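Local atomic coordinates of type II secretion system protein L (Pseudomonas aeruginosa, PDB entry 6GHU), a protein that helps assemble the type II secretion machinery in the inner membrane, linking the energy-providing cytoplasmic component to the rest of the apparatus that exports proteases and toxins. Residues V44-R47 with L48-R51. Residues are numbered along the deposited sequence; the frame is centred on the assembly and turned at random.
Sequences VLER and LRSR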
loop_
_atom_site.group_PDB
_atom_site.type_symbol
_atom_site.label_atom_id
_atom_site.label_comp_id
_atom_site.label_asym_id
_atom_site.label_seq_id
_atom_site.Cartn_x
_atom_site.Cartn_y
_atom_site.Cartn_z
ATOM N N VAL A 44 -15.756 -7.454 -13.073
ATOM C CA VAL A 44 -14.377 -7.584 -12.622
ATOM C C VAL A 44 -14.216 -6.993 -11.226
ATOM O O VAL A 44 -13.481 -7.533 -10.392
ATOM C CB VAL A 44 -13.428 -6.922 -13.639
ATOM C CG1 VAL A 44 -11.974 -7.026 -13.176
ATOM C CG2 VAL A 44 -13.599 -7.560 -15.012
ATOM N N LEU A 45 -14.895 -5.877 -10.947
ATOM C CA LEU A 45 -14.830 -5.295 -9.612
ATOM C C LEU A 45 -15.501 -6.202 -8.591
ATOM O O LEU A 45 -15.013 -6.347 -7.464
ATOM C CB LEU A 45 -15.482 -3.912 -9.598
ATOM C CG LEU A 45 -14.824 -2.802 -10.413
ATOM C CD1 LEU A 45 -15.680 -1.548 -10.358
ATOM C CD2 LEU A 45 -13.431 -2.516 -9.903
ATOM N N GLU A 46 -16.627 -6.815 -8.969
ATOM C CA GLU A 46 -17.326 -7.722 -8.066
ATOM C C GLU A 46 -16.508 -8.978 -7.820
ATOM O O GLU A 46 -16.462 -9.485 -6.693
ATOM C CB GLU A 46 -18.700 -8.077 -8.640
ATOM C CG GLU A 46 -19.392 -9.276 -7.983
ATOM C CD GLU A 46 -19.518 -9.158 -6.470
ATOM O OE1 GLU A 46 -19.543 -10.212 -5.798
ATOM O OE2 GLU A 46 -19.599 -8.024 -5.950
ATOM N N ARG A 47 -15.854 -9.495 -8.862
ATOM C CA ARG A 47 -15.008 -10.667 -8.683
ATOM C C ARG A 47 -13.835 -10.345 -7.768
ATOM O O ARG A 47 -13.495 -11.132 -6.881
ATOM C CB ARG A 47 -14.517 -11.169 -10.040
ATOM C CG ARG A 47 -13.781 -12.497 -9.975
ATOM C CD ARG A 47 -13.578 -13.079 -11.357
ATOM N NE ARG A 47 -12.652 -12.279 -12.152
ATOM C CZ ARG A 47 -12.635 -12.244 -13.481
ATOM N NH1 ARG A 47 -13.506 -12.955 -14.183
ATOM N NH2 ARG A 47 -11.751 -11.483 -14.113
ATOM N N LEU A 48 -13.216 -9.182 -7.966
ATOM C CA LEU A 48 -12.121 -8.759 -7.103
ATOM C C LEU A 48 -12.574 -8.608 -5.653
ATOM O O LEU A 48 -11.862 -9.016 -4.729
ATOM C CB LEU A 48 -11.537 -7.445 -7.618
ATOM C CG LEU A 48 -10.519 -6.779 -6.687
ATOM C CD1 LEU A 48 -9.380 -7.736 -6.383
ATOM C CD2 LEU A 48 -9.991 -5.505 -7.301
ATOM N N ARG A 49 -13.743 -8.006 -5.426
ATOM C CA ARG A 49 -14.261 -7.917 -4.065
ATOM C C ARG A 49 -14.422 -9.307 -3.469
ATOM O O ARG A 49 -14.016 -9.561 -2.329
ATOM C CB ARG A 49 -15.597 -7.176 -4.048
ATOM C CG ARG A 49 -16.167 -6.938 -2.649
ATOM C CD ARG A 49 -17.689 -6.982 -2.640
ATOM N NE ARG A 49 -18.196 -8.269 -3.117
ATOM C CZ ARG A 49 -18.222 -9.387 -2.396
ATOM N NH1 ARG A 49 -17.768 -9.398 -1.151
ATOM N NH2 ARG A 49 -18.699 -10.505 -2.925
ATOM N N SER A 50 -15.018 -10.220 -4.239
ATOM C CA SER A 50 -15.232 -11.585 -3.770
ATOM C C SER A 50 -13.913 -12.270 -3.440
ATOM O O SER A 50 -13.810 -12.976 -2.432
ATOM C CB SER A 50 -15.995 -12.382 -4.832
ATOM O OG SER A 50 -16.349 -13.663 -4.347
ATOM N N ARG A 51 -12.890 -12.065 -4.272
ATOM C CA ARG A 51 -11.592 -12.686 -4.027
ATOM C C ARG A 51 -10.927 -12.120 -2.775
ATOM O O ARG A 51 -10.306 -12.863 -2.005
ATOM C CB ARG A 51 -10.677 -12.487 -5.235
ATOM C CG ARG A 51 -11.132 -13.185 -6.509
ATOM C CD ARG A 51 -11.302 -14.667 -6.308
ATOM N NE ARG A 51 -11.493 -15.376 -7.575
ATOM C CZ ARG A 51 -12.670 -15.575 -8.164
ATOM N NH1 ARG A 51 -13.788 -15.112 -7.617
ATOM N NH2 ARG A 51 -12.727 -16.239 -9.312
#
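Glu46 and Arg49, one helical turn apart on helix 42-54, form a bidentate salt bridge in which each carboxylate oxygen receives its own nitrogen. Arg49 NH2 donates to Glu46 OE1 at 3.0 Å with an N-H...O angle of 170°, while Arg49 NE reaches Glu46 OE2 at 3.2 Å and is nearly as straight. Both oxygens are met on their syn sides and lie close to the guanidinium plane, but the two flat groups are turned 29° against each other, which puts the nitrogens somewhat out of the carboxylate plane. A bend at chi2 of Glu46 (54°) turns its carboxylate along the helix, where it meets the NE edge of Arg49 as the two side chains run side by side.

Along the same stretch four backbone hydrogen bonds follow the regular i to i+4 pattern. The carbonyls of Val44, Leu45 and Glu46 accept from the amides of Leu48, Arg49 and Ser50, and Arg51 N donates to Arg47 O at 2.8 Å in the same pattern.

Arg47 and Arg51 meet through carbon instead of charge: Arg47 CG sits over one face of the Arg51 guanidinium, offset toward its rim, 3.5 Å from Arg51 NH1. Their charged atoms do not touch, Arg47 NE staying 4.9 Å from Arg51 NH2, and Arg47 NE forms a salt bridge with Glu16.

Leu45 and Leu48 instead pack on the antiparallel sheet, Leu45 on Val37 and Ala73, Leu48 on Leu75, joining helix to sheet in this ferredoxin-like fold. The chemistry thus divides by face: aliphatic groups seat the helix, while two acidic partners, Glu46 within the helix and Glu16 beyond it, probably offset the charge of Arg49 and Arg47.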